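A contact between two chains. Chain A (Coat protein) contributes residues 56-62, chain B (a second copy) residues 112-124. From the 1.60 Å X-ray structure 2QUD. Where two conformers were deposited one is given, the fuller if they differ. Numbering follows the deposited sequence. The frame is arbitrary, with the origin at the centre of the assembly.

Chain A 56-62: AYRVNLK
Chain B, residues 112-124: QVEDLVVNLVPLG

The most distinctive feature of this contact is a methyl group set almost squarely on an aromatic ring: Leu B120 CD1 lies 3.5 Å from the centroid of the Tyr A57 ring, only 7° off its normal, a CH-pi contact over one face. It illustrates how a chain leaving a helix can extend the reach of that helix. Residues 112-119 of chain B are helical, held by i to i+4 bonds such as Val B118 N to Glu B114 O (2.8 Å). Leu B120 then turns to positive phi (58/35), and its CA-to-CB bond points toward the strand, with rotamer m, t.

Chain A residues 56-62 form an extended strand, phi -99 to -154° and psi 110 to 164°. Strand and helix run nearly antiparallel, at 157°, with their axes 9.9 Å apart at closest approach. In register, the CA of Tyr A57 is 8.7 Å from the CA of Leu B120, the CA of Val A59 7.4 Å from the CA of Val B117, and the CA of Leu A61 9.6 Å from the CA of Val B113.

Strand alternation turns the CA-to-CB bonds of Tyr A57 (m, chi2 -93°), Val A59 (t) and Leu A61 (m, t) toward the chain B stretch. No hydrogen bond crosses, and the closest pairs are all carbon to carbon. Leu B116 (t, p) brings CD2 against two strand residues, 3.6 Å from Val A59 CG1 and 3.8 Å from Leu A61 CD2. Leu A61 also places CD1 4.2 Å from CG2 of Val B113 (t) and CD2 4.0 Å from CD1 of Leu B123 (m, t), thus touching both helix and tail.

The tail folds back beside the helix: Gly B124 N donates to Gln B112 OE1 at 2.7 Å. Gly B124 adopts phi/psi 108/126, where a CB would jam against the preceding carbonyl oxygen.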

ATOM      1  N   ALA A  56     -16.258  11.544  -3.121  1.00 25.27           N
ATOM      2  CA  ALA A  56     -15.040  10.752  -3.186  1.00 22.83           C
ATOM      3  C   ALA A  56     -15.342   9.377  -2.640  1.00 26.03           C
ATOM      4  O   ALA A  56     -16.357   9.129  -1.995  1.00 21.33           O
ATOM      5  CB  ALA A  56     -13.941  11.383  -2.390  1.00 23.56           C
ATOM      6  N   TYR A  57     -14.436   8.481  -2.939  1.00 19.69           N
ATOM      7  CA  TYR A  57     -14.439   7.118  -2.404  1.00 23.30           C
ATOM      8  C   TYR A  57     -13.143   6.880  -1.640  1.00 20.06           C
ATOM      9  O   TYR A  57     -12.121   7.478  -1.961  1.00 21.52           O
ATOM     10  CB  TYR A  57     -14.524   6.095  -3.538  1.00 21.31           C
ATOM     11  CG  TYR A  57     -15.771   6.218  -4.374  1.00 21.98           C
ATOM     12  CD1 TYR A  57     -16.899   5.467  -4.085  1.00 27.07           C
ATOM     13  CD2 TYR A  57     -15.844   7.118  -5.419  1.00 24.78           C
ATOM     14  CE1 TYR A  57     -18.062   5.611  -4.838  1.00 27.69           C
ATOM     15  CE2 TYR A  57     -16.996   7.263  -6.187  1.00 34.79           C
ATOM     16  CZ  TYR A  57     -18.103   6.505  -5.887  1.00 39.21           C
ATOM     17  OH  TYR A  57     -19.239   6.643  -6.639  1.00 43.55           O
ATOM     18  N   ARG A  58     -13.221   6.025  -0.627  1.00 19.20           N
ATOM     19  CA  ARG A  58     -12.098   5.686   0.213  1.00 17.74           C
ATOM     20  C   ARG A  58     -11.945   4.173   0.118  1.00 16.87           C
ATOM     21  O   ARG A  58     -12.881   3.420   0.459  1.00 17.68           O
ATOM     22  CB  ARG A  58     -12.273   6.133   1.655  1.00 23.12           C
ATOM     23  CG  ARG A  58     -12.276   7.654   1.828  1.00 40.50           C
ATOM     24  CD  ARG A  58     -10.881   8.259   1.669  1.00 56.85           C
ATOM     25  NE  ARG A  58     -10.065   8.080   2.872  1.00 44.62           N
ATOM     26  CZ  ARG A  58     -10.017   8.926   3.898  1.00 58.52           C
ATOM     27  NH1 ARG A  58      -9.221   8.644   4.922  1.00 68.07           N
ATOM     28  NH2 ARG A  58     -10.763  10.037   3.935  1.00 45.39           N
ATOM     29  N   VAL A  59     -10.800   3.734  -0.413  1.00 17.44           N
ATOM     30  CA  VAL A  59     -10.409   2.319  -0.436  1.00 18.46           C
ATOM     31  C   VAL A  59      -9.450   2.067   0.702  1.00 16.39           C
ATOM     32  O   VAL A  59      -8.463   2.790   0.864  1.00 18.87           O
ATOM     33  CB  VAL A  59      -9.679   1.948  -1.747  1.00 18.20           C
ATOM     34  CG1 VAL A  59      -9.113   0.537  -1.662  1.00 21.13           C
ATOM     35  CG2 VAL A  59     -10.580   2.103  -2.953  1.00 23.28           C
ATOM     36  N   ASN A  60      -9.755   1.080   1.543  1.00 18.44           N
ATOM     37  CA  ASN A  60      -8.835   0.665   2.578  1.00 19.33           C
ATOM     38  C   ASN A  60      -8.464  -0.785   2.352  1.00 18.88           C
ATOM     39  O   ASN A  60      -9.347  -1.608   2.127  1.00 19.80           O
ATOM     40  CB  ASN A  60      -9.434   0.862   3.964  1.00 22.54           C
ATOM     41  CG  ASN A  60      -9.532   2.312   4.344  1.00 26.61           C
ATOM     42  OD1 ASN A  60     -10.541   2.964   4.097  1.00 31.90           O
ATOM     43  ND2 ASN A  60      -8.457   2.851   4.904  1.00 33.51           N
ATOM     44  N   LEU A  61      -7.165  -1.075   2.349  1.00 16.60           N
ATOM     45  CA  LEU A  61      -6.673  -2.435   2.291  1.00 16.22           C
ATOM     46  C   LEU A  61      -5.745  -2.610   3.472  1.00 18.23           C
ATOM     47  O   LEU A  61      -4.913  -1.759   3.712  1.00 19.40           O
ATOM     48  CB  LEU A  61      -5.869  -2.664   1.024  1.00 14.79           C
ATOM     49  CG  LEU A  61      -6.541  -2.400  -0.343  1.00 20.95           C
ATOM     50  CD1 LEU A  61      -5.556  -2.630  -1.550  1.00 20.15           C
ATOM     51  CD2 LEU A  61      -7.807  -3.266  -0.444  1.00 22.61           C
ATOM     52  N   LYS A  62      -5.854  -3.724   4.191  1.00 21.02           N
ATOM     53  CA  LYS A  62      -4.997  -3.991   5.386  1.00 19.97           C
ATOM     54  C   LYS A  62      -4.486  -5.414   5.265  1.00 23.18           C
ATOM     55  O   LYS A  62      -5.247  -6.367   5.374  1.00 21.08           O
ATOM     56  CB  LYS A  62      -5.793  -3.832   6.684  1.00 22.11           C
ATOM     57  CG  LYS A  62      -5.026  -4.056   7.997  1.00 24.62           C
ATOM     58  CD  LYS A  62      -5.962  -3.735   9.183  1.00 31.02           C
ATOM     59  CE  LYS A  62      -5.249  -3.676  10.515  1.00 50.43           C
ATOM     60  NZ  LYS A  62      -6.215  -3.287  11.584  1.00 58.58           N
TER
ATOM     61  N   GLN B 112      -6.467  -7.067 -10.042  1.00 15.36           N
ATOM     62  CA  GLN B 112      -7.597  -6.812  -9.145  1.00 13.56           C
ATOM     63  C   GLN B 112      -7.471  -5.474  -8.414  1.00 13.42           C
ATOM     64  O   GLN B 112      -8.439  -4.690  -8.288  1.00 15.93           O
ATOM     65  CB  GLN B 112      -7.758  -7.952  -8.146  1.00 11.88           C
ATOM     66  CG  GLN B 112      -8.345  -9.212  -8.735  1.00 15.25           C
ATOM     67  CD  GLN B 112      -8.735 -10.234  -7.701  1.00 16.61           C
ATOM     68  OE1 GLN B 112      -9.139  -9.872  -6.586  1.00 14.82           O
ATOM     69  NE2 GLN B 112      -8.626 -11.511  -8.051  1.00 17.48           N
ATOM     70  N   VAL B 113      -6.279  -5.175  -7.890  1.00 12.22           N
ATOM     71  CA  VAL B 113      -6.107  -3.901  -7.189  1.00 13.73           C
ATOM     72  C   VAL B 113      -6.218  -2.747  -8.184  1.00 14.19           C
ATOM     73  O   VAL B 113      -6.805  -1.737  -7.872  1.00 14.53           O
ATOM     74  CB  VAL B 113      -4.815  -3.848  -6.349  1.00 15.57           C
ATOM     75  CG1 VAL B 113      -4.500  -2.435  -5.912  1.00 15.64           C
ATOM     76  CG2 VAL B 113      -4.962  -4.772  -5.148  1.00 13.06           C
ATOM     77  N   GLU B 114      -5.712  -2.906  -9.393  1.00 13.94           N
ATOM     78  CA  GLU B 114      -5.934  -1.892 -10.438  1.00 14.86           C
ATOM     79  C   GLU B 114      -7.428  -1.634 -10.681  1.00 14.89           C
ATOM     80  O   GLU B 114      -7.882  -0.488 -10.704  1.00 17.33           O
ATOM     81  CB  GLU B 114      -5.252  -2.290 -11.746  1.00 16.11           C
ATOM     82  CG  GLU B 114      -5.291  -1.183 -12.794  1.00 16.35           C
ATOM     83  CD  GLU B 114      -4.535  -1.520 -14.049  1.00 21.73           C
ATOM     84  OE1 GLU B 114      -3.896  -2.581 -14.096  1.00 26.55           O
ATOM     85  OE2 GLU B 114      -4.603  -0.724 -14.986  1.00 26.11           O
ATOM     86  N   ASP B 115      -8.194  -2.716 -10.838  1.00 15.80           N
ATOM     87  CA  ASP B 115      -9.640  -2.574 -11.070  0.50 15.50           C
ATOM     88  C   ASP B 115     -10.375  -1.967  -9.876  1.00 15.44           C
ATOM     89  O   ASP B 115     -11.365  -1.280 -10.064  1.00 16.99           O
ATOM     90  CB  ASP B 115     -10.265  -3.904 -11.453  0.50 13.69           C
ATOM     91  CG  ASP B 115      -9.806  -4.397 -12.811  0.50 17.72           C
ATOM     92  OD1 ASP B 115      -9.425  -3.572 -13.659  0.50 27.57           O
ATOM     93  OD2 ASP B 115      -9.845  -5.620 -13.034  0.50 29.02           O
ATOM     94  N   LEU B 116      -9.905  -2.219  -8.663  1.00 13.87           N
ATOM     95  CA  LEU B 116     -10.499  -1.602  -7.482  1.00 13.24           C
ATOM     96  C   LEU B 116     -10.315  -0.092  -7.507  1.00 15.83           C
ATOM     97  O   LEU B 116     -11.236   0.640  -7.311  1.00 16.70           O
ATOM     98  CB  LEU B 116      -9.884  -2.185  -6.210  1.00 15.84           C
ATOM     99  CG  LEU B 116     -10.276  -1.582  -4.873  1.00 16.85           C
ATOM    100  CD1 LEU B 116     -11.784  -1.642  -4.738  1.00 18.41           C
ATOM    101  CD2 LEU B 116      -9.526  -2.331  -3.759  1.00 18.01           C
ATOM    102  N   VAL B 117      -9.086   0.344  -7.672  1.00 15.87           N
ATOM    103  CA  VAL B 117      -8.783   1.771  -7.654  1.00 15.12           C
ATOM    104  C   VAL B 117      -9.268   2.544  -8.876  1.00 16.30           C
ATOM    105  O   VAL B 117      -9.718   3.681  -8.742  1.00 18.78           O
ATOM    106  CB  VAL B 117      -7.251   1.975  -7.399  1.00 17.09           C
ATOM    107  CG1 VAL B 117      -6.839   3.427  -7.513  1.00 19.09           C
ATOM    108  CG2 VAL B 117      -6.891   1.431  -6.003  1.00 17.39           C
ATOM    109  N   VAL B 118      -9.161   1.955 -10.064  1.00 16.47           N
ATOM    110  CA  VAL B 118      -9.520   2.631 -11.328  1.00 14.81           C
ATOM    111  C   VAL B 118     -11.029   2.519 -11.610  1.00 18.45           C
ATOM    112  O   VAL B 118     -11.681   3.497 -12.045  1.00 19.44           O
ATOM    113  CB  VAL B 118      -8.670   2.156 -12.506  1.00 17.48           C
ATOM    114  CG1 VAL B 118      -9.064   2.880 -13.796  1.00 19.47           C
ATOM    115  CG2 VAL B 118      -7.192   2.389 -12.161  1.00 18.89           C
ATOM    116  N   ASN B 119     -11.590   1.339 -11.325  1.00 16.18           N
ATOM    117  CA  ASN B 119     -12.964   1.049 -11.697  1.00 16.26           C
ATOM    118  C   ASN B 119     -13.917   0.759 -10.534  1.00 15.62           C
ATOM    119  O   ASN B 119     -15.101   0.470 -10.769  1.00 18.45           O
ATOM    120  CB  ASN B 119     -12.974  -0.128 -12.673  1.00 18.69           C
ATOM    121  CG  ASN B 119     -12.169   0.152 -13.919  1.00 23.16           C
ATOM    122  OD1 ASN B 119     -12.399   1.151 -14.583  1.00 25.82           O
ATOM    123  ND2 ASN B 119     -11.237  -0.736 -14.250  1.00 24.37           N
ATOM    124  N   LEU B 120     -13.444   0.867  -9.288  1.00 15.65           N
ATOM    125  CA  LEU B 120     -14.254   0.618  -8.110  1.00 14.96           C
ATOM    126  C   LEU B 120     -14.870  -0.779  -8.054  1.00 15.40           C
ATOM    127  O   LEU B 120     -15.956  -0.972  -7.487  1.00 18.27           O
ATOM    128  CB  LEU B 120     -15.333   1.701  -7.910  1.00 18.72           C
ATOM    129  CG  LEU B 120     -14.824   3.147  -7.920  1.00 22.96           C
ATOM    130  CD1 LEU B 120     -16.034   4.071  -7.675  1.00 23.61           C
ATOM    131  CD2 LEU B 120     -13.702   3.365  -6.900  1.00 21.06           C
ATOM    132  N   VAL B 121     -14.127  -1.764  -8.555  1.00 15.72           N
ATOM    133  CA  VAL B 121     -14.569  -3.157  -8.497  1.00 13.96           C
ATOM    134  C   VAL B 121     -13.934  -3.822  -7.268  1.00 14.55           C
ATOM    135  O   VAL B 121     -12.682  -3.873  -7.171  1.00 14.70           O
ATOM    136  CB  VAL B 121     -14.141  -3.922  -9.739  1.00 15.46           C
ATOM    137  CG1 VAL B 121     -14.611  -5.349  -9.632  1.00 15.57           C
ATOM    138  CG2 VAL B 121     -14.704  -3.253 -11.001  1.00 19.40           C
ATOM    139  N   PRO B 122     -14.733  -4.323  -6.321  1.00 15.48           N
ATOM    140  CA  PRO B 122     -14.130  -4.985  -5.165  1.00 14.96           C
ATOM    141  C   PRO B 122     -13.234  -6.159  -5.508  1.00 13.74           C
ATOM    142  O   PRO B 122     -13.457  -6.796  -6.510  1.00 15.07           O
ATOM    143  CB  PRO B 122     -15.344  -5.464  -4.373  1.00 19.57           C
ATOM    144  CG  PRO B 122     -16.412  -4.440  -4.706  1.00 16.92           C
ATOM    145  CD  PRO B 122     -16.205  -4.171  -6.154  1.00 16.58           C
ATOM    146  N   LEU B 123     -12.253  -6.420  -4.668  1.00 15.81           N
ATOM    147  CA  LEU B 123     -11.392  -7.585  -4.842  1.00 14.19           C
ATOM    148  C   LEU B 123     -12.162  -8.895  -4.801  1.00 13.54           C
ATOM    149  O   LEU B 123     -13.274  -8.996  -4.250  1.00 15.50           O
ATOM    150  CB  LEU B 123     -10.318  -7.625  -3.749  1.00 13.26           C
ATOM    151  CG  LEU B 123      -9.388  -6.412  -3.673  1.00 14.29           C
ATOM    152  CD1 LEU B 123      -8.378  -6.672  -2.536  1.00 15.94           C
ATOM    153  CD2 LEU B 123      -8.733  -6.049  -5.019  1.00 14.92           C
ATOM    154  N   GLY B 124     -11.555  -9.898  -5.425  1.00 13.65           N
ATOM    155  CA  GLY B 124     -12.035 -11.276  -5.352  1.00 14.88           C
ATOM    156  C   GLY B 124     -12.653 -11.675  -6.674  1.00 16.63           C
ATOM    157  O   GLY B 124     -13.561 -11.007  -7.154  1.00 16.88           O
TER